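Local coordinates for inulin fructotransferase (Bacillus sp. snu-7, PDB 2INU) that converts inulin into difructose anhydride III by intramolecular transfer that cyclises the terminal difructosyl unit of the chain as it is cut off, at the interface of chains A and B. Numbering follows the deposited sequence. Chains: chain A/B, Inulin fructotransferase.

Contact 1: the interface of chains A and B. Residues chain A 218-219, 241, 243, 245, 266; chain B 246-248, 269-271, 295.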
ATOM      1  N   THR A 218       3.914  -0.663 -13.886  1.00  9.70           N
ATOM      2  CA  THR A 218       3.767   0.550 -13.112  1.00  9.13           C
ATOM      3  C   THR A 218       2.820   0.263 -11.954  1.00  9.14           C
ATOM      4  O   THR A 218       1.957  -0.606 -12.054  1.00  7.90           O
ATOM      5  CB  THR A 218       3.203   1.677 -13.998  1.00  8.92           C
ATOM      6  OG1 THR A 218       4.179   2.031 -14.989  1.00  9.97           O
ATOM      7  CG2 THR A 218       2.866   2.897 -13.161  1.00  8.42           C
ATOM      8  N   ILE A 219       2.994   0.987 -10.856  1.00  8.69           N
ATOM      9  CA  ILE A 219       2.146   0.816  -9.686  1.00  9.27           C
ATOM     10  C   ILE A 219       1.609   2.152  -9.223  1.00  8.23           C
ATOM     11  O   ILE A 219       2.371   3.093  -9.001  1.00  8.23           O
ATOM     12  CB  ILE A 219       2.909   0.190  -8.494  1.00  9.62           C
ATOM     13  CG1 ILE A 219       3.518  -1.160  -8.887  1.00 10.65           C
ATOM     14  CG2 ILE A 219       1.960   0.023  -7.317  1.00  9.89           C
ATOM     15  CD1 ILE A 219       4.349  -1.782  -7.792  1.00 14.37           C
ATOM     16  N   GLY A 241       0.846  -4.456 -17.606  1.00  8.67           N
ATOM     17  CA  GLY A 241       1.292  -4.732 -16.249  1.00  9.63           C
ATOM     18  C   GLY A 241       0.990  -3.645 -15.227  1.00  8.60           C
ATOM     19  O   GLY A 241       1.582  -3.631 -14.144  1.00 10.89           O
ATOM     20  N   LEU A 243      -0.737  -1.839 -12.244  1.00  8.29           N
ATOM     21  CA  LEU A 243      -1.431  -2.267 -11.041  1.00  9.70           C
ATOM     22  C   LEU A 243      -1.970  -0.997 -10.408  1.00  9.82           C
ATOM     23  O   LEU A 243      -1.215  -0.067 -10.120  1.00 11.23           O
ATOM     24  CB  LEU A 243      -0.461  -2.933 -10.065  1.00 10.46           C
ATOM     25  CG  LEU A 243      -0.851  -4.261  -9.416  1.00 14.76           C
ATOM     26  CD1 LEU A 243       0.040  -4.482  -8.204  1.00 13.66           C
ATOM     27  CD2 LEU A 243      -2.305  -4.252  -9.001  1.00 13.16           C
ATOM     28  N   THR A 245      -4.182  -0.094  -7.221  1.00  9.03           N
ATOM     29  CA  THR A 245      -4.736  -0.694  -6.025  1.00  9.94           C
ATOM     30  C   THR A 245      -4.734   0.227  -4.798  1.00  8.73           C
ATOM     31  O   THR A 245      -3.881   1.105  -4.664  1.00  9.43           O
ATOM     32  CB  THR A 245      -3.956  -1.942  -5.611  1.00 12.07           C
ATOM     33  OG1 THR A 245      -2.597  -1.587  -5.328  1.00 15.13           O
ATOM     34  CG2 THR A 245      -3.972  -2.975  -6.727  1.00 13.66           C
ATOM     35  N   SER A 266      -4.334  -4.391 -13.979  1.00  8.23           N
ATOM     36  CA  SER A 266      -5.251  -4.770 -12.915  1.00  9.69           C
ATOM     37  C   SER A 266      -5.695  -3.592 -12.067  1.00  8.61           C
ATOM     38  O   SER A 266      -4.879  -2.745 -11.677  1.00  8.30           O
ATOM     39  CB  SER A 266      -4.604  -5.833 -12.019  1.00 10.03           C
ATOM     40  OG  SER A 266      -5.384  -6.063 -10.864  1.00 15.27           O
TER
ATOM     41  N   GLY B 246      -0.474  -5.928  -3.493  1.00  7.54           N
ATOM     42  CA  GLY B 246      -0.064  -4.769  -4.266  1.00  6.42           C
ATOM     43  C   GLY B 246       1.371  -4.745  -4.760  1.00  6.77           C
ATOM     44  O   GLY B 246       1.986  -3.680  -4.827  1.00  7.76           O
ATOM     45  N   ASN B 247       1.917  -5.909  -5.092  1.00  6.43           N
ATOM     46  CA  ASN B 247       3.282  -5.975  -5.589  1.00  6.42           C
ATOM     47  C   ASN B 247       3.227  -6.182  -7.091  1.00  7.49           C
ATOM     48  O   ASN B 247       2.254  -6.733  -7.616  1.00  7.16           O
ATOM     49  CB  ASN B 247       4.036  -7.141  -4.940  1.00  7.60           C
ATOM     50  CG  ASN B 247       4.196  -6.971  -3.454  1.00  8.75           C
ATOM     51  OD1 ASN B 247       4.970  -6.130  -2.986  1.00  6.92           O
ATOM     52  ND2 ASN B 247       3.446  -7.762  -2.693  1.00  7.51           N
ATOM     53  N   ASN B 248       4.265  -5.730  -7.783  1.00  8.31           N
ATOM     54  CA  ASN B 248       4.333  -5.908  -9.222  1.00  8.68           C
ATOM     55  C   ASN B 248       5.577  -6.743  -9.458  1.00  9.71           C
ATOM     56  O   ASN B 248       6.693  -6.226  -9.507  1.00  9.43           O
ATOM     57  CB  ASN B 248       4.448  -4.559  -9.923  1.00  9.37           C
ATOM     58  CG  ASN B 248       4.163  -4.654 -11.413  1.00 11.64           C
ATOM     59  OD1 ASN B 248       4.738  -5.488 -12.107  1.00 10.99           O
ATOM     60  ND2 ASN B 248       3.266  -3.804 -11.907  1.00  9.60           N
ATOM     61  N   SER B 269      -4.329  -9.074  -4.794  1.00  9.06           N
ATOM     62  CA  SER B 269      -4.119  -7.810  -5.496  1.00  9.93           C
ATOM     63  C   SER B 269      -2.683  -7.626  -5.986  1.00 10.40           C
ATOM     64  O   SER B 269      -2.074  -6.577  -5.769  1.00 10.10           O
ATOM     65  CB  SER B 269      -4.489  -6.647  -4.570  1.00  9.26           C
ATOM     66  OG  SER B 269      -5.799  -6.793  -4.071  1.00 12.59           O
ATOM     67  N   ASN B 270      -2.147  -8.641  -6.652  1.00  9.41           N
ATOM     68  CA  ASN B 270      -0.794  -8.577  -7.173  1.00  9.86           C
ATOM     69  C   ASN B 270      -0.768  -8.728  -8.683  1.00  9.30           C
ATOM     70  O   ASN B 270      -1.723  -9.203  -9.293  1.00 10.12           O
ATOM     71  CB  ASN B 270       0.079  -9.678  -6.562  1.00  9.14           C
ATOM     72  CG  ASN B 270       0.286  -9.505  -5.070  1.00 10.42           C
ATOM     73  OD1 ASN B 270       0.919  -8.549  -4.618  1.00  7.94           O
ATOM     74  ND2 ASN B 270      -0.255 -10.438  -4.294  1.00 10.35           N
ATOM     75  N   ARG B 271       0.347  -8.312  -9.271  1.00  9.38           N
ATOM     76  CA  ARG B 271       0.565  -8.417 -10.706  1.00  9.23           C
ATOM     77  C   ARG B 271       1.774  -9.315 -10.899  1.00  9.31           C
ATOM     78  O   ARG B 271       2.879  -8.949 -10.505  1.00  9.85           O
ATOM     79  CB  ARG B 271       0.836  -7.036 -11.309  1.00  9.68           C
ATOM     80  CG  ARG B 271       1.017  -7.042 -12.849  1.00 11.33           C
ATOM     81  CD  ARG B 271       2.439  -7.362 -13.271  1.00  9.57           C
ATOM     82  NE  ARG B 271       2.571  -7.432 -14.727  1.00 10.17           N
ATOM     83  CZ  ARG B 271       3.653  -7.050 -15.405  1.00 10.95           C
ATOM     84  NH1 ARG B 271       4.707  -6.562 -14.760  1.00 10.43           N
ATOM     85  NH2 ARG B 271       3.683  -7.160 -16.727  1.00  7.99           N
ATOM     86  N   HIS B 295      -3.318 -10.934 -10.965  1.00  8.47           N
ATOM     87  CA  HIS B 295      -3.230 -11.045 -12.411  1.00  9.65           C
ATOM     88  C   HIS B 295      -2.000 -11.872 -12.687  1.00  9.70           C
ATOM     89  O   HIS B 295      -0.887 -11.478 -12.358  1.00 10.90           O
ATOM     90  CB  HIS B 295      -3.104  -9.689 -13.096  1.00  8.84           C
ATOM     91  CG  HIS B 295      -3.196  -9.769 -14.582  1.00  9.89           C
ATOM     92  ND1 HIS B 295      -4.296  -9.352 -15.292  1.00 10.91           N
ATOM     93  CD2 HIS B 295      -2.342 -10.301 -15.502  1.00  7.82           C
ATOM     94  CE1 HIS B 295      -4.130  -9.622 -16.576  1.00  8.38           C
ATOM     95  NE2 HIS B 295      -2.947 -10.200 -16.719  1.00 10.73           N
TER
HETATM   96  O   HOH W   1      -4.096  -7.794  -9.106  1.00 16.88           O
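A:Leu243 and B:Arg271 meet at the apolar centre of this patch, the leucine's branch carbon CG resting 3.8 Å from CB of the arginine. From there the CD1 methyl of A:Leu243 runs tip-first into the backbone that leads into strand 248-249 of chain B, coming to 3.2 Å from the carbonyl O of B:Asn247 and also against B:Gly246. The leucine's chi1 of -133° departs from a staggered value, which may reflect strain in fitting against these main-chain atoms or the modelling of the side chain. CD2, the other methyl, faces the carbonyl of B:Ser269 more loosely. Beside this pair, A:Ile219 and B:Asn248 run antiparallel alongside one another, and the isoleucine's terminal CD1 lies 3.5 Å from the asparagine's CB.

Toward the rim, that same asparagine turns polar. Its CG is anti to the backbone N (chi1 -165°), carrying the amide out to A:Gly241, where ND2 donates to the glycine carbonyl O at 2.8 Å. The donor comes in almost head-on, with a C=O···N angle of 171°, and the acceptor lies close to the plane of the asparagine amide. The opposite end of the amide is held from within chain B: NH1 of B:Arg271 donates to OD1 of B:Asn248 at 2.9 Å, on a lone pair in the carbonyl plane. Gripped at both ends, the amide has its flip fixed. The guanidinium also lays one face over A:Gly241, whose CA sits toward the rim of the group, 3.4 Å from CZ.

Behind the contact, OD1 of B:Asn270 accepts from the backbone N of B:Asn247 in its carbonyl plane and, by a longer bond tilted from that plane, from ND2 of the same residue, steadying the segment that A:Leu243 touches. At the outer margin a water bridges the chains, lying 2.8 Å from the hydroxyl OG of A:Ser266 and 2.8 Å from the carbonyl O of B:Asn270.

Contact 2: the interface of chains A and B. Residues chain A 288-290, 326, 328, 360, 362; chain B 333, 367, 369.
Consecutive turns of two parallel beta-helices face each other here, and B:His367, B:Val369 and B:Leu333 reach from strands of chain B to the strands of chain A and the bends just before them. No nitrogen or oxygen of one chain comes within bonding distance of the other, so the contact rests on shape and apolar packing.

The imidazole of B:His367 stands between two turns of chain A. Its CG is anti to the backbone N (chi1 -174°), which extends the ring away from its own strand. One face receives the CG2 methyl of A:Val362, a CH-pi contact 3.9 Å from the ring centroid and displaced toward the rim, near CD2 and NE2. The CA of A:Asn326 meets the ring at its edge, in plane, 3.7 Å from CE1, and the carbonyl O of A:Asn326 faces the CE1-ND1 edge, 3.3 Å from CE1. The amide of A:Asn326 is inclined by 28° to the imidazole; its OD1, somewhat off the ring plane, comes against the CE1-NE2 side, 3.4 Å from CE1, in van der Waals contact without a hydrogen bond.

B:Val369 sets both methyls over one face of that amide. CG1 caps the amide carbon CG and ND2 from above, and CG2 leans toward OD1 and CB, 3.6 Å from the CB of A:Asn326. CG1 also touches A:Glu288 at CG and the carboxylate carbon CD. One turn earlier in the chain, B:Leu333 is likewise extended (chi1 -164°) and sends its CD1 methyl into the bend at A:Asn289, 3.2 Å from that residue's carbonyl O. The same methyl rests 3.9 Å from CB of A:Leu290 and 4.0 Å from CB of A:Leu328, and so touches both neighbouring strands.

In the fold, these chain A residues belong to strands 290-292, 328-330 and 362-364 and the turns preceding them, set against strands 332-337 and 366-370 of chain B, toward the C-terminal end of both beta-helices.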
ATOM      1  N   GLU A 288      -7.583  -8.398 -21.802  1.00  9.00           N
ATOM      2  CA  GLU A 288      -7.176  -9.175 -20.639  1.00  9.25           C
ATOM      3  C   GLU A 288      -6.896  -8.453 -19.317  1.00  8.74           C
ATOM      4  O   GLU A 288      -5.904  -8.733 -18.645  1.00  7.59           O
ATOM      5  CB  GLU A 288      -5.962 -10.021 -21.053  1.00 11.24           C
ATOM      6  CG  GLU A 288      -6.301 -10.962 -22.204  1.00 14.02           C
ATOM      7  CD  GLU A 288      -5.137 -11.238 -23.148  1.00 15.33           C
ATOM      8  OE1 GLU A 288      -4.016 -11.487 -22.664  1.00 16.78           O
ATOM      9  OE2 GLU A 288      -5.352 -11.209 -24.380  1.00 16.66           O
ATOM     10  N   ASN A 289      -7.784  -7.546 -18.930  1.00  7.24           N
ATOM     11  CA  ASN A 289      -7.606  -6.801 -17.692  1.00  5.93           C
ATOM     12  C   ASN A 289      -8.524  -7.287 -16.583  1.00  6.88           C
ATOM     13  O   ASN A 289      -9.621  -7.806 -16.836  1.00  6.08           O
ATOM     14  CB  ASN A 289      -7.834  -5.312 -17.943  1.00  6.38           C
ATOM     15  CG  ASN A 289      -6.963  -4.782 -19.058  1.00  7.78           C
ATOM     16  OD1 ASN A 289      -5.756  -4.601 -18.889  1.00  8.99           O
ATOM     17  ND2 ASN A 289      -7.566  -4.551 -20.218  1.00  7.44           N
ATOM     18  N   LEU A 290      -8.051  -7.120 -15.353  1.00  6.31           N
ATOM     19  CA  LEU A 290      -8.786  -7.530 -14.171  1.00  9.44           C
ATOM     20  C   LEU A 290      -9.272  -6.330 -13.368  1.00  8.26           C
ATOM     21  O   LEU A 290      -8.469  -5.514 -12.900  1.00 10.80           O
ATOM     22  CB  LEU A 290      -7.889  -8.414 -13.310  1.00  8.79           C
ATOM     23  CG  LEU A 290      -8.373  -8.843 -11.925  1.00  9.24           C
ATOM     24  CD1 LEU A 290      -9.656  -9.646 -12.036  1.00  9.13           C
ATOM     25  CD2 LEU A 290      -7.280  -9.665 -11.255  1.00 11.66           C
ATOM     26  N   ASN A 326     -11.585 -10.338 -23.359  1.00 12.75           N
ATOM     27  CA  ASN A 326     -11.145 -11.115 -22.210  1.00 10.83           C
ATOM     28  C   ASN A 326     -10.879 -10.413 -20.890  1.00  9.81           C
ATOM     29  O   ASN A 326     -10.002 -10.823 -20.133  1.00  8.63           O
ATOM     30  CB  ASN A 326      -9.916 -11.932 -22.610  1.00 12.20           C
ATOM     31  CG  ASN A 326     -10.268 -13.107 -23.490  1.00 14.60           C
ATOM     32  OD1 ASN A 326     -10.878 -14.076 -23.029  1.00 14.10           O
ATOM     33  ND2 ASN A 326      -9.890 -13.033 -24.765  1.00 13.53           N
ATOM     34  N   LEU A 328     -11.939  -9.330 -17.046  1.00  8.66           N
ATOM     35  CA  LEU A 328     -12.724  -9.914 -15.963  1.00  8.76           C
ATOM     36  C   LEU A 328     -13.145  -8.867 -14.935  1.00  8.46           C
ATOM     37  O   LEU A 328     -12.319  -8.379 -14.150  1.00  9.45           O
ATOM     38  CB  LEU A 328     -11.932 -11.018 -15.249  1.00  9.63           C
ATOM     39  CG  LEU A 328     -12.598 -11.602 -13.988  1.00 11.13           C
ATOM     40  CD1 LEU A 328     -13.783 -12.470 -14.385  1.00 11.28           C
ATOM     41  CD2 LEU A 328     -11.586 -12.416 -13.203  1.00 12.08           C
ATOM     42  N   ALA A 360     -15.340 -12.500 -25.392  1.00 10.11           N
ATOM     43  CA  ALA A 360     -15.015 -13.246 -24.180  1.00  9.62           C
ATOM     44  C   ALA A 360     -15.011 -12.520 -22.838  1.00  9.97           C
ATOM     45  O   ALA A 360     -14.489 -13.063 -21.860  1.00 10.59           O
ATOM     46  CB  ALA A 360     -13.687 -13.918 -24.372  1.00 11.48           C
ATOM     47  N   VAL A 362     -15.960 -11.403 -19.199  1.00  8.48           N
ATOM     48  CA  VAL A 362     -16.603 -12.148 -18.130  1.00  8.93           C
ATOM     49  C   VAL A 362     -16.983 -11.233 -16.975  1.00  9.36           C
ATOM     50  O   VAL A 362     -16.137 -10.520 -16.426  1.00  8.75           O
ATOM     51  CB  VAL A 362     -15.662 -13.253 -17.626  1.00  9.40           C
ATOM     52  CG1 VAL A 362     -16.290 -13.999 -16.464  1.00 12.22           C
ATOM     53  CG2 VAL A 362     -15.347 -14.215 -18.767  1.00  8.66           C
TER
ATOM     54  N   LEU B 333      -6.977 -13.710 -12.793  1.00  8.94           N
ATOM     55  CA  LEU B 333      -7.038 -13.666 -14.253  1.00  9.11           C
ATOM     56  C   LEU B 333      -5.734 -14.222 -14.828  1.00  9.72           C
ATOM     57  O   LEU B 333      -4.660 -13.672 -14.588  1.00 10.03           O
ATOM     58  CB  LEU B 333      -7.267 -12.228 -14.752  1.00  8.90           C
ATOM     59  CG  LEU B 333      -7.730 -12.068 -16.214  1.00  9.16           C
ATOM     60  CD1 LEU B 333      -8.155 -10.626 -16.473  1.00 10.02           C
ATOM     61  CD2 LEU B 333      -6.631 -12.475 -17.185  1.00 11.75           C
ATOM     62  N   HIS B 367     -10.456 -16.748 -14.505  1.00 13.27           N
ATOM     63  CA  HIS B 367     -10.555 -16.571 -15.946  1.00 12.53           C
ATOM     64  C   HIS B 367      -9.229 -16.870 -16.642  1.00 11.63           C
ATOM     65  O   HIS B 367      -8.185 -16.313 -16.280  1.00 10.36           O
ATOM     66  CB  HIS B 367     -10.995 -15.144 -16.280  1.00 13.52           C
ATOM     67  CG  HIS B 367     -11.265 -14.918 -17.723  1.00 15.52           C
ATOM     68  ND1 HIS B 367     -10.881 -13.780 -18.398  1.00 16.92           N
ATOM     69  CD2 HIS B 367     -11.917 -15.688 -18.649  1.00 14.62           C
ATOM     70  CE1 HIS B 367     -11.273 -13.850 -19.653  1.00 16.99           C
ATOM     71  NE2 HIS B 367     -11.901 -14.994 -19.828  1.00 17.86           N
ATOM     72  N   VAL B 369      -7.095 -17.117 -20.339  1.00 13.24           N
ATOM     73  CA  VAL B 369      -7.021 -16.669 -21.713  1.00 14.16           C
ATOM     74  C   VAL B 369      -5.720 -17.242 -22.219  1.00 15.62           C
ATOM     75  O   VAL B 369      -4.656 -16.943 -21.673  1.00 14.58           O
ATOM     76  CB  VAL B 369      -6.929 -15.137 -21.822  1.00 14.49           C
ATOM     77  CG1 VAL B 369      -7.046 -14.716 -23.278  1.00 14.29           C
ATOM     78  CG2 VAL B 369      -8.003 -14.486 -20.979  1.00 14.07           C
TER

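Contact 1 and contact 2 lie about 15 Å apart, measured between the centres of their C-alpha atoms, and share no residue. They occupy successive stretches of one lengthwise seam: on chain A, strands 219-221, 243-245 and 266-268 serve contact 1 and strands 290-292, 328-330 and 362-364 serve contact 2, while chain B advances in the same order, from strands 248-249, 271-274 and 295-299 to strands 332-337 and 366-370. Because different faces of identical chains meet, without exact two-fold symmetry, the seam suits the three-copy deposited assembly, plausibly the functional trimer.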